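Local atomic coordinates of Rubredoxin\:oxygen oxidoreductase (Desulfovibrio gigas, PDB entry 1E5D), a protein that catalyses the four-electron reduction of one oxygen molecule to two water molecules, using a diiron centre together with flavin mononucleotide. Residues Y26-M31 with A291-Q296; M190-A195 with I297-S302; Y194-N199 with K330-Q335; V256-S261 with P320-T325. All coordinates share one frame; numbering follows the deposited sequence.

Interaction 1 (Y26-M31 with A291-Q296)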
# COMPACT_ATOMS: atom_id res chain seq x y z
N TYR A 26 9.71 7.30 -0.43
CA TYR A 26 9.71 5.93 -0.97
C TYR A 26 10.13 4.90 0.06
O TYR A 26 9.65 3.77 -0.00
CB TYR A 26 10.57 5.85 -2.24
CG TYR A 26 12.06 5.93 -2.04
CD1 TYR A 26 12.72 7.15 -2.00
CD2 TYR A 26 12.84 4.79 -1.89
CE1 TYR A 26 14.09 7.23 -1.82
CE2 TYR A 26 14.21 4.85 -1.70
CZ TYR A 26 14.83 6.08 -1.67
OH TYR A 26 16.19 6.18 -1.49
N THR A 27 10.98 5.26 1.02
CA THR A 27 11.43 4.27 1.99
C THR A 27 11.39 4.76 3.43
O THR A 27 11.06 5.91 3.70
CB THR A 27 12.87 3.81 1.64
OG1 THR A 27 13.31 2.81 2.56
CG2 THR A 27 13.84 4.97 1.75
N LEU A 28 11.74 3.91 4.39
CA LEU A 28 11.82 4.33 5.78
C LEU A 28 13.26 4.56 6.25
O LEU A 28 14.16 3.84 5.85
CB LEU A 28 11.21 3.30 6.73
CG LEU A 28 9.73 2.98 6.56
CD1 LEU A 28 9.32 2.00 7.64
CD2 LEU A 28 8.88 4.24 6.59
N SER A 29 13.41 5.56 7.11
CA SER A 29 14.67 5.87 7.76
C SER A 29 14.49 5.82 9.28
O SER A 29 14.42 6.83 9.97
CB SER A 29 15.18 7.24 7.32
OG SER A 29 14.49 8.28 7.99
N PRO A 30 14.40 4.59 9.77
CA PRO A 30 14.05 4.33 11.16
C PRO A 30 15.07 4.94 12.13
O PRO A 30 14.75 5.15 13.30
CB PRO A 30 14.08 2.81 11.29
CG PRO A 30 14.25 2.26 9.92
CD PRO A 30 14.65 3.36 8.99
N MET A 31 16.27 5.20 11.65
CA MET A 31 17.33 5.76 12.47
C MET A 31 17.59 7.21 12.11
O MET A 31 18.61 7.80 12.46
CB MET A 31 18.62 4.96 12.30
CG MET A 31 18.82 3.86 13.34
SD MET A 31 20.20 2.78 12.96
CE MET A 31 19.80 2.29 11.28
N ALA A 291 2.06 -5.07 8.87
CA ALA A 291 3.01 -4.75 9.92
C ALA A 291 4.39 -4.37 9.41
O ALA A 291 5.25 -3.89 10.14
CB ALA A 291 3.17 -5.96 10.85
N CYS A 292 4.67 -4.58 8.12
CA CYS A 292 6.03 -4.33 7.64
C CYS A 292 6.03 -3.41 6.44
O CYS A 292 5.34 -3.65 5.45
CB CYS A 292 6.73 -5.63 7.25
SG CYS A 292 6.91 -6.84 8.58
N HIS A 293 6.82 -2.36 6.52
CA HIS A 293 6.88 -1.46 5.36
C HIS A 293 7.38 -2.23 4.15
O HIS A 293 8.11 -3.22 4.31
CB HIS A 293 7.79 -0.28 5.67
CG HIS A 293 7.56 0.88 4.75
ND1 HIS A 293 8.42 1.19 3.73
CD2 HIS A 293 6.56 1.80 4.70
CE1 HIS A 293 7.97 2.26 3.08
NE2 HIS A 293 6.84 2.64 3.66
N HIS A 294 7.00 -1.78 2.95
CA HIS A 294 7.58 -2.41 1.76
C HIS A 294 9.10 -2.28 1.76
O HIS A 294 9.83 -3.16 1.30
CB HIS A 294 7.01 -1.82 0.48
CG HIS A 294 6.95 -0.34 0.33
ND1 HIS A 294 5.78 0.36 0.55
CD2 HIS A 294 7.88 0.57 -0.03
CE1 HIS A 294 6.01 1.65 0.34
NE2 HIS A 294 7.27 1.81 -0.01
N SER A 295 9.63 -1.18 2.31
CA SER A 295 11.08 -1.03 2.26
C SER A 295 11.73 -2.09 3.15
O SER A 295 12.80 -2.60 2.80
CB SER A 295 11.48 0.38 2.65
OG SER A 295 11.09 0.70 3.97
N GLN A 296 11.09 -2.42 4.26
CA GLN A 296 11.58 -3.42 5.20
C GLN A 296 11.66 -4.80 4.56
O GLN A 296 12.63 -5.53 4.68
CB GLN A 296 10.66 -3.58 6.41
CG GLN A 296 11.22 -3.06 7.73
CD GLN A 296 10.28 -2.00 8.30
OE1 GLN A 296 9.54 -2.24 9.25
NE2 GLN A 296 10.33 -0.82 7.69
O HOH W 1 13.55 1.02 5.58

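Interaction 2 (M190-A195 with I297-S302). With OXY (oxygen molecule), chain E.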
# COMPACT_ATOMS: atom_id res chain seq x y z
N MET A 190 23.71 0.25 5.74
CA MET A 190 24.22 0.39 4.38
C MET A 190 23.40 -0.42 3.39
O MET A 190 23.05 0.03 2.31
CB MET A 190 25.67 -0.06 4.31
CG MET A 190 26.63 0.94 4.95
SD MET A 190 28.27 0.17 5.05
CE MET A 190 28.58 -0.03 3.29
N ARG A 191 23.11 -1.64 3.83
CA ARG A 191 22.33 -2.55 2.99
C ARG A 191 20.92 -1.99 2.84
O ARG A 191 20.37 -1.97 1.74
CB ARG A 191 22.36 -3.95 3.59
CG ARG A 191 21.26 -4.91 3.19
CD ARG A 191 21.57 -6.34 3.62
NE ARG A 191 22.04 -7.13 2.48
CZ ARG A 191 23.24 -7.69 2.40
NH1 ARG A 191 24.10 -7.56 3.40
NH2 ARG A 191 23.56 -8.38 1.32
N GLU A 192 20.35 -1.52 3.96
CA GLU A 192 18.99 -1.00 3.88
C GLU A 192 18.94 0.14 2.87
O GLU A 192 18.01 0.30 2.09
CB GLU A 192 18.48 -0.53 5.24
CG GLU A 192 18.29 -1.66 6.23
CD GLU A 192 17.60 -1.20 7.51
OE1 GLU A 192 17.54 0.04 7.71
OE2 GLU A 192 17.13 -2.07 8.28
N TYR A 193 20.00 0.95 2.93
CA TYR A 193 20.10 2.04 1.97
C TYR A 193 20.27 1.49 0.56
O TYR A 193 19.53 1.85 -0.36
CB TYR A 193 21.25 2.98 2.35
CG TYR A 193 21.22 4.18 1.42
CD1 TYR A 193 20.34 5.23 1.67
CD2 TYR A 193 22.05 4.26 0.32
CE1 TYR A 193 20.31 6.32 0.82
CE2 TYR A 193 22.02 5.35 -0.53
CZ TYR A 193 21.15 6.38 -0.27
OH TYR A 193 21.10 7.47 -1.10
N TYR A 194 21.25 0.60 0.36
CA TYR A 194 21.45 0.04 -0.97
C TYR A 194 20.18 -0.62 -1.51
O TYR A 194 19.78 -0.36 -2.64
CB TYR A 194 22.59 -1.00 -1.00
CG TYR A 194 22.98 -1.39 -2.42
CD1 TYR A 194 23.94 -0.65 -3.09
CD2 TYR A 194 22.40 -2.46 -3.09
CE1 TYR A 194 24.31 -0.98 -4.38
CE2 TYR A 194 22.75 -2.79 -4.38
CZ TYR A 194 23.72 -2.05 -5.02
OH TYR A 194 24.09 -2.37 -6.31
N ALA A 195 19.61 -1.49 -0.70
CA ALA A 195 18.52 -2.35 -1.17
C ALA A 195 17.34 -1.55 -1.69
O ALA A 195 16.67 -2.00 -2.63
CB ALA A 195 18.07 -3.30 -0.07
N ILE A 297 10.56 -5.15 3.88
CA ILE A 297 10.55 -6.46 3.23
C ILE A 297 11.70 -6.52 2.23
O ILE A 297 12.40 -7.52 2.10
CB ILE A 297 9.19 -6.72 2.57
CG1 ILE A 297 8.08 -6.93 3.60
CG2 ILE A 297 9.28 -7.88 1.59
CD1 ILE A 297 6.70 -6.53 3.15
N MET A 298 11.89 -5.40 1.54
CA MET A 298 12.95 -5.35 0.53
C MET A 298 14.31 -5.60 1.17
O MET A 298 15.15 -6.33 0.65
CB MET A 298 12.95 -4.01 -0.20
CG MET A 298 14.03 -3.87 -1.26
SD MET A 298 13.81 -5.08 -2.59
CE MET A 298 15.50 -5.22 -3.17
N SER A 299 14.53 -4.97 2.33
CA SER A 299 15.84 -5.11 2.95
C SER A 299 16.10 -6.57 3.27
O SER A 299 17.22 -7.06 3.13
CB SER A 299 15.96 -4.26 4.21
OG SER A 299 15.75 -2.89 3.91
N GLU A 300 15.04 -7.25 3.71
CA GLU A 300 15.21 -8.66 4.07
C GLU A 300 15.44 -9.46 2.80
O GLU A 300 16.14 -10.46 2.78
CB GLU A 300 13.99 -9.18 4.82
CG GLU A 300 13.77 -8.53 6.18
CD GLU A 300 14.97 -8.64 7.11
OE1 GLU A 300 15.82 -9.54 6.89
OE2 GLU A 300 15.06 -7.84 8.06
N ILE A 301 14.82 -8.99 1.71
CA ILE A 301 14.87 -9.77 0.48
C ILE A 301 16.23 -9.63 -0.19
O ILE A 301 16.65 -10.52 -0.93
CB ILE A 301 13.76 -9.34 -0.50
CG1 ILE A 301 12.37 -9.90 -0.15
CG2 ILE A 301 14.12 -9.70 -1.93
CD1 ILE A 301 11.28 -9.19 -0.91
N SER A 302 16.90 -8.52 0.10
CA SER A 302 18.19 -8.22 -0.51
C SER A 302 19.16 -9.39 -0.45
O SER A 302 19.84 -9.69 -1.42
CB SER A 302 18.81 -6.99 0.19
OG SER A 302 19.21 -7.34 1.50
O1 OXY E . 18.83 9.76 -1.70
O2 OXY E . 17.75 9.33 -2.01
O HOH W 2 22.87 -8.31 -1.62

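Interaction 3 (Y194-N199 with K330-Q335)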
# COMPACT_ATOMS: atom_id res chain seq x y z
N TYR A 194 21.25 0.60 0.36
CA TYR A 194 21.45 0.04 -0.97
C TYR A 194 20.18 -0.62 -1.51
O TYR A 194 19.78 -0.36 -2.64
CB TYR A 194 22.59 -1.00 -1.00
CG TYR A 194 22.98 -1.39 -2.42
CD1 TYR A 194 23.94 -0.65 -3.09
CD2 TYR A 194 22.40 -2.46 -3.09
CE1 TYR A 194 24.31 -0.98 -4.38
CE2 TYR A 194 22.75 -2.79 -4.38
CZ TYR A 194 23.72 -2.05 -5.02
OH TYR A 194 24.09 -2.37 -6.31
N ALA A 195 19.61 -1.49 -0.70
CA ALA A 195 18.52 -2.35 -1.17
C ALA A 195 17.34 -1.55 -1.69
O ALA A 195 16.67 -2.00 -2.63
CB ALA A 195 18.07 -3.30 -0.07
N ASN A 196 17.09 -0.38 -1.10
CA ASN A 196 15.90 0.39 -1.47
C ASN A 196 16.13 1.54 -2.43
O ASN A 196 15.15 2.20 -2.79
CB ASN A 196 15.24 0.92 -0.18
CG ASN A 196 14.54 -0.25 0.49
OD1 ASN A 196 13.44 -0.63 0.08
ND2 ASN A 196 15.20 -0.81 1.49
N ILE A 197 17.36 1.81 -2.87
CA ILE A 197 17.47 2.84 -3.91
C ILE A 197 18.49 2.51 -5.00
O ILE A 197 18.27 2.86 -6.16
CB ILE A 197 17.84 4.20 -3.30
CG1 ILE A 197 18.06 5.28 -4.37
CG2 ILE A 197 19.02 4.08 -2.37
CD1 ILE A 197 17.19 6.51 -4.17
N VAL A 198 19.60 1.86 -4.68
CA VAL A 198 20.60 1.58 -5.70
C VAL A 198 20.41 0.23 -6.37
O VAL A 198 20.92 0.02 -7.48
CB VAL A 198 22.03 1.63 -5.11
CG1 VAL A 198 23.06 1.52 -6.21
CG2 VAL A 198 22.24 2.91 -4.32
N ASN A 199 19.70 -0.70 -5.75
CA ASN A 199 19.59 -2.07 -6.22
C ASN A 199 19.28 -2.23 -7.70
O ASN A 199 19.91 -3.05 -8.39
CB ASN A 199 18.51 -2.82 -5.44
CG ASN A 199 18.87 -4.30 -5.42
OD1 ASN A 199 19.70 -4.72 -4.61
ND2 ASN A 199 18.25 -5.06 -6.32
N LYS A 330 9.43 -5.12 -7.59
CA LYS A 330 9.72 -5.30 -9.00
C LYS A 330 10.63 -4.20 -9.54
O LYS A 330 11.54 -4.45 -10.33
CB LYS A 330 8.42 -5.37 -9.80
CG LYS A 330 8.61 -5.31 -11.31
CD LYS A 330 7.26 -5.51 -11.98
CE LYS A 330 7.36 -5.37 -13.50
NZ LYS A 330 7.48 -6.72 -14.13
N GLY A 331 10.39 -2.96 -9.10
CA GLY A 331 11.17 -1.83 -9.55
C GLY A 331 12.61 -1.93 -9.09
O GLY A 331 13.53 -1.43 -9.74
N LEU A 332 12.85 -2.58 -7.95
CA LEU A 332 14.22 -2.57 -7.44
C LEU A 332 15.06 -3.68 -8.05
O LEU A 332 16.24 -3.83 -7.74
CB LEU A 332 14.17 -2.66 -5.91
CG LEU A 332 13.73 -1.34 -5.26
CD1 LEU A 332 13.37 -1.56 -3.80
CD2 LEU A 332 14.81 -0.28 -5.41
N ARG A 333 14.42 -4.44 -8.92
CA ARG A 333 14.98 -5.53 -9.70
C ARG A 333 15.88 -6.47 -8.91
O ARG A 333 17.06 -6.64 -9.25
CB ARG A 333 15.77 -4.95 -10.88
CG ARG A 333 14.96 -4.00 -11.73
CD ARG A 333 15.86 -3.25 -12.71
NE ARG A 333 15.06 -2.64 -13.77
CZ ARG A 333 15.51 -1.86 -14.74
NH1 ARG A 333 16.79 -1.56 -14.84
NH2 ARG A 333 14.65 -1.37 -15.64
N PRO A 334 15.38 -7.13 -7.87
CA PRO A 334 16.18 -8.14 -7.17
C PRO A 334 16.52 -9.30 -8.09
O PRO A 334 15.69 -9.75 -8.90
CB PRO A 334 15.26 -8.61 -6.05
CG PRO A 334 13.89 -8.27 -6.52
CD PRO A 334 14.03 -6.99 -7.30
N GLN A 335 17.75 -9.80 -7.99
CA GLN A 335 18.26 -10.84 -8.87
C GLN A 335 18.52 -12.15 -8.13
O GLN A 335 18.64 -12.17 -6.91
CB GLN A 335 19.59 -10.41 -9.51
CG GLN A 335 19.55 -9.09 -10.25
CD GLN A 335 18.73 -9.16 -11.52
OE1 GLN A 335 17.65 -8.57 -11.62
NE2 GLN A 335 19.23 -9.89 -12.51
O HOH W 3 19.46 -5.34 -9.16

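Interaction 4 (V256-S261 with P320-T325). With FMN (flavin mononucleotide), chain C.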
# COMPACT_ATOMS: atom_id res chain seq x y z
N VAL A 256 12.32 -15.39 2.73
CA VAL A 256 11.43 -14.32 3.10
C VAL A 256 10.03 -14.68 2.60
O VAL A 256 9.79 -14.82 1.40
CB VAL A 256 11.82 -12.96 2.49
CG1 VAL A 256 10.67 -11.97 2.67
CG2 VAL A 256 13.10 -12.43 3.10
N ILE A 257 9.11 -14.83 3.53
CA ILE A 257 7.72 -15.06 3.21
C ILE A 257 6.92 -13.80 3.51
O ILE A 257 6.91 -13.29 4.64
CB ILE A 257 7.14 -16.23 4.02
CG1 ILE A 257 7.85 -17.56 3.79
CG2 ILE A 257 5.65 -16.35 3.79
CD1 ILE A 257 7.64 -18.57 4.91
N PHE A 258 6.24 -13.23 2.52
CA PHE A 258 5.41 -12.07 2.85
C PHE A 258 4.02 -12.32 2.26
O PHE A 258 3.84 -12.91 1.21
CB PHE A 258 6.03 -10.77 2.39
CG PHE A 258 6.00 -10.34 0.94
CD1 PHE A 258 4.90 -9.67 0.43
CD2 PHE A 258 7.05 -10.59 0.08
CE1 PHE A 258 4.84 -9.24 -0.88
CE2 PHE A 258 7.00 -10.16 -1.23
CZ PHE A 258 5.89 -9.49 -1.73
N TYR A 259 3.04 -11.87 3.02
CA TYR A 259 1.65 -12.16 2.75
C TYR A 259 0.80 -11.04 3.34
O TYR A 259 1.29 -10.25 4.15
CB TYR A 259 1.25 -13.51 3.39
CG TYR A 259 1.00 -13.32 4.87
CD1 TYR A 259 2.08 -13.14 5.74
CD2 TYR A 259 -0.28 -13.32 5.43
CE1 TYR A 259 1.89 -12.96 7.10
CE2 TYR A 259 -0.48 -13.13 6.78
CZ TYR A 259 0.61 -12.95 7.62
OH TYR A 259 0.39 -12.77 8.96
N ASP A 260 -0.46 -11.05 2.96
CA ASP A 260 -1.52 -10.35 3.67
C ASP A 260 -2.72 -11.29 3.71
O ASP A 260 -2.74 -12.32 3.03
CB ASP A 260 -1.85 -9.01 3.04
CG ASP A 260 -2.54 -8.07 4.02
OD1 ASP A 260 -2.82 -8.51 5.16
OD2 ASP A 260 -2.82 -6.92 3.65
N SER A 261 -3.71 -10.97 4.52
CA SER A 261 -4.82 -11.90 4.72
C SER A 261 -6.00 -11.19 5.36
O SER A 261 -5.81 -10.20 6.07
CB SER A 261 -4.33 -13.05 5.61
OG SER A 261 -5.37 -13.99 5.83
N PRO A 320 -4.37 -5.28 -1.75
CA PRO A 320 -3.72 -4.04 -2.16
C PRO A 320 -2.28 -3.93 -1.67
O PRO A 320 -1.38 -3.58 -2.42
CB PRO A 320 -4.56 -2.98 -1.45
CG PRO A 320 -5.90 -3.61 -1.29
CD PRO A 320 -5.67 -5.07 -1.08
N TYR A 321 -2.07 -4.22 -0.39
CA TYR A 321 -0.77 -4.08 0.23
C TYR A 321 0.22 -5.09 -0.33
O TYR A 321 1.43 -4.86 -0.38
CB TYR A 321 -0.89 -4.25 1.74
CG TYR A 321 -1.54 -3.08 2.43
CD1 TYR A 321 -1.48 -1.82 1.86
CD2 TYR A 321 -2.22 -3.23 3.63
CE1 TYR A 321 -2.06 -0.72 2.47
CE2 TYR A 321 -2.81 -2.14 4.25
CZ TYR A 321 -2.74 -0.90 3.66
OH TYR A 321 -3.32 0.19 4.27
N VAL A 322 -0.31 -6.24 -0.76
CA VAL A 322 0.58 -7.19 -1.43
C VAL A 322 0.98 -6.66 -2.80
O VAL A 322 2.14 -6.70 -3.21
CB VAL A 322 -0.06 -8.58 -1.56
CG1 VAL A 322 0.86 -9.51 -2.32
CG2 VAL A 322 -0.37 -9.14 -0.18
N ALA A 323 -0.00 -6.13 -3.52
CA ALA A 323 0.26 -5.51 -4.81
C ALA A 323 1.25 -4.36 -4.70
O ALA A 323 2.20 -4.27 -5.48
CB ALA A 323 -1.03 -5.02 -5.44
N GLY A 324 1.05 -3.48 -3.72
CA GLY A 324 1.95 -2.34 -3.58
C GLY A 324 3.38 -2.76 -3.29
O GLY A 324 4.34 -2.18 -3.80
N THR A 325 3.53 -3.79 -2.46
CA THR A 325 4.86 -4.29 -2.12
C THR A 325 5.54 -4.96 -3.30
O THR A 325 6.74 -4.82 -3.53
CB THR A 325 4.74 -5.31 -0.97
OG1 THR A 325 4.16 -4.59 0.14
CG2 THR A 325 6.09 -5.84 -0.54
N1 FMN C . -12.64 -15.23 -3.31
C2 FMN C . -12.63 -15.41 -4.63
O2 FMN C . -12.58 -16.50 -5.13
N3 FMN C . -12.67 -14.32 -5.53
C4 FMN C . -13.10 -13.08 -5.10
O4 FMN C . -13.09 -12.17 -5.91
C4A FMN C . -13.16 -12.88 -3.66
N5 FMN C . -13.21 -11.63 -3.14
C5A FMN C . -13.58 -11.54 -1.82
C6 FMN C . -13.76 -10.24 -1.29
C7 FMN C . -13.89 -10.04 0.07
C7M FMN C . -13.78 -8.65 0.63
C8 FMN C . -13.79 -11.17 0.97
C8M FMN C . -14.14 -11.00 2.43
C9 FMN C . -13.81 -12.46 0.43
C9A FMN C . -13.50 -12.63 -0.92
N10 FMN C . -13.11 -13.89 -1.48
C10 FMN C . -13.02 -14.04 -2.80
C1' FMN C . -13.08 -15.05 -0.57
C2' FMN C . -11.72 -15.13 0.17
O2' FMN C . -10.66 -15.28 -0.76
C3' FMN C . -11.81 -16.36 1.07
O3' FMN C . -12.59 -15.96 2.20
C4' FMN C . -10.43 -16.81 1.54
O4' FMN C . -10.56 -17.95 2.41
C5' FMN C . -9.81 -15.64 2.27
O5' FMN C . -8.39 -16.06 2.80
P FMN C . -7.77 -15.40 4.03
O1P FMN C . -6.27 -15.65 3.93
O2P FMN C . -8.15 -14.06 4.15
O3P FMN C . -8.27 -16.06 5.23
O HOH W 4 -3.69 -5.36 1.72

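Interaction 1 (Y26-M31 with A291-Q296)
Leu28 lies over one face of the His293 imidazole, the tight part of a contact that brings strand 27-28, in the lactamase-fold part of the chain, against the start of helix 294-302 of the flavodoxin-like part. Leu28 CG sits 3.6 Å from the centroid of the His293 ring, 17° off the normal, a CH-pi contact, while Leu28 CD1 comes within 3.4 Å of His293 CB. On the opposite face His294 ND1 lies toward the rim, and His294 NE2 donates to Tyr26 O, just before the strand, at 3.1 Å.

Polar bonds knit the same region. His293 is the N-cap of the helix, and its ND1 accepts from Ser295 N at 3.0 Å. A chi1 of 61° places Ser295 OG between its own backbone N and carbonyl carbon, where it lies 2.7 Å from His293 ND1 and receives Leu28 N-H at 3.3 Å.

The margin formed by Leu28 and Gln296 is more exposed, and on that side a water joins Leu28 O, 2.9 Å away, to Ser295 OG. The Tyr26 CB is directed away from 291-296, and its side chain touches the flavin and Ile197.

The chemistry is consistent with a proton on His294 NE2, and with His293, accepting through ND1, securing the helix start that Ser295 ties to the strand.

Interaction 2 (M190-A195 with I297-S302)
Ala195 and Ser302 meet where helix 183-198 of the lactamase-fold part crosses helix 294-302 of the flavodoxin-like part, their short segments passing 8.8 Å apart at 103°. The van der Waals part of this contact relies on small residues: Ala195 CB lies 3.8 Å from Ser302 CB and also packs near Ser299 CA, which allows the two backbones to come close. Met298 flanks the alanine. A chi1 of 180° puts Met298 CG anti to the backbone N, and both Met298 CG and Met298 CE approach Ala195 O to 3.5 Å. One turn earlier on the first helix, Glu192 CG rests against Ser299 OG at 3.7 Å.

Across the crossing the direct hydrogen bond is weak: Arg191 NE approaches Ser302 OG near the guanidinium plane, 3.0 Å away, in a bent geometry. Ser302 OG donates to Ser299 O at 2.6 Å, and the bond from the arginine comes in addition. A water accepts from Arg191 NH2 at 3.0 Å and reaches Ser302 O only weakly. Tyr193, lining the oxygen-molecule pocket, makes a weak hydrogen bond from OH to OXY O1 at 3.3 Å.

Arg188 forms salt bridges to Glu192 and Glu300, one on each helix, which probably eases the repulsion between these carboxylates; Arg191 pairs with Glu187.

Around the crossing, helix 233-248 packs on Arg191 and Tyr194, helix 320-331 meets Ile297, Met298 and Ile301, and strand 283-288 lies against Ile297 and Glu300.

Interaction 3 (Y194-N199 with K330-Q335)
Asn199 and Leu332 join the two domains of the chain, where a wider pi-type turn in helix 183-198 of the lactamase-fold domain, at 194-198, meets the loop that follows helix 320-331 of the flavodoxin-like domain. The pi-turn gathers donors on one carbonyl: Tyr194 O accepts from Ile197 N, Val198 N and Asn199 N, the last at 3.1 Å. On the other side, Arg333 takes a positive phi of 44° and turns the chain out of the helix.

Van der Waals packing is carried by the two methyls of Leu332 against backbone carbonyls. Leu332 CD1 packs at 3.5 Å from Ala195 O, and Leu332 CD2 at 3.6 Å from Asn196 O. Asn196 CB is directed away, and Asn196 OD1 is hydrogen-bonded to Tyr328 OH.

The second subunit also packs here, with its Asn315 on Leu332 and its Asn316 on Arg333.

Polar contact is both water-mediated and direct. One water donates to Asn199 O and to Arg333 O, 2.7 Å from the latter. Asn199 ND2, bonded also to Gln249 OE1, donates across the junction to Leu332 O, 2.8 Å away in a nearly straight bond of 168°, with the acceptor lying in the plane of the amide.

Interaction 4 (V256-S261 with P320-T325)
A chi1 of 77° sets the CG of Phe258 between its backbone N and carbonyl carbon, with the ring aimed at Thr325. On the helix, Thr325 CG2 stands anti to the backbone N. The two side chains reach toward each other and meet tip to tip. Thr325 CG2 lies 4.1 Å from the centroid of the Phe258 ring, over one face and 29° off the normal, a CH-pi contact. The threonine is fixed by its other branch, OG1, which donates to Tyr321 O at 2.8 Å.

Val322 CG2 packs on Asp260 CB, 3.5 Å away. The Asp260 carboxylate comes to the edge of the Tyr321 ring, OD2 at 3.7 Å from Tyr321 CD2, with the two planes only 13° apart. A water accepts from Tyr321 N at 2.9 Å and donates to Asp260 OD2 at 2.6 Å, linking the carboxylate to the first turn of the helix. Asp260 OD1, paired with Lys290 and Trp288 NE1, also takes Ser261 N from above the carboxylate plane at 2.7 Å. Asp260 is thus held at both oxygens.

Beyond it, Ser261 OG donates to FMN O1P at 2.7 Å. This is the flavodoxin-like arrangement: a parallel sheet flanked by helices, with the loop after its first strand, 254-259, gripping the flavin phosphate.

How the interactions relate
Interactions 1 to 3 join the lactamase-fold part of the chain to the flavodoxin-like part; interaction 4 lies within the latter. Interactions 2 and 3 share helix 183-198, their centres about 8 Å apart; interactions 1 and 2 share helix 294-302. Asn196 ND2 reaches Ser295 O at 3.3 Å, a probable hydrogen bond between interactions 3 and 1. Ile297 meets Thr325, carrying interaction 2 toward interaction 4. The side chains of Tyr26 and Ile197 lie about 4 Å from the bound oxygen molecule, which probably marks a pocket, and about 5 Å from that of Glu81 at the diiron centre. Both touch a flavin; Ser261 of interaction 4 holds the phosphate of a different one, more than 20 Å from Tyr26.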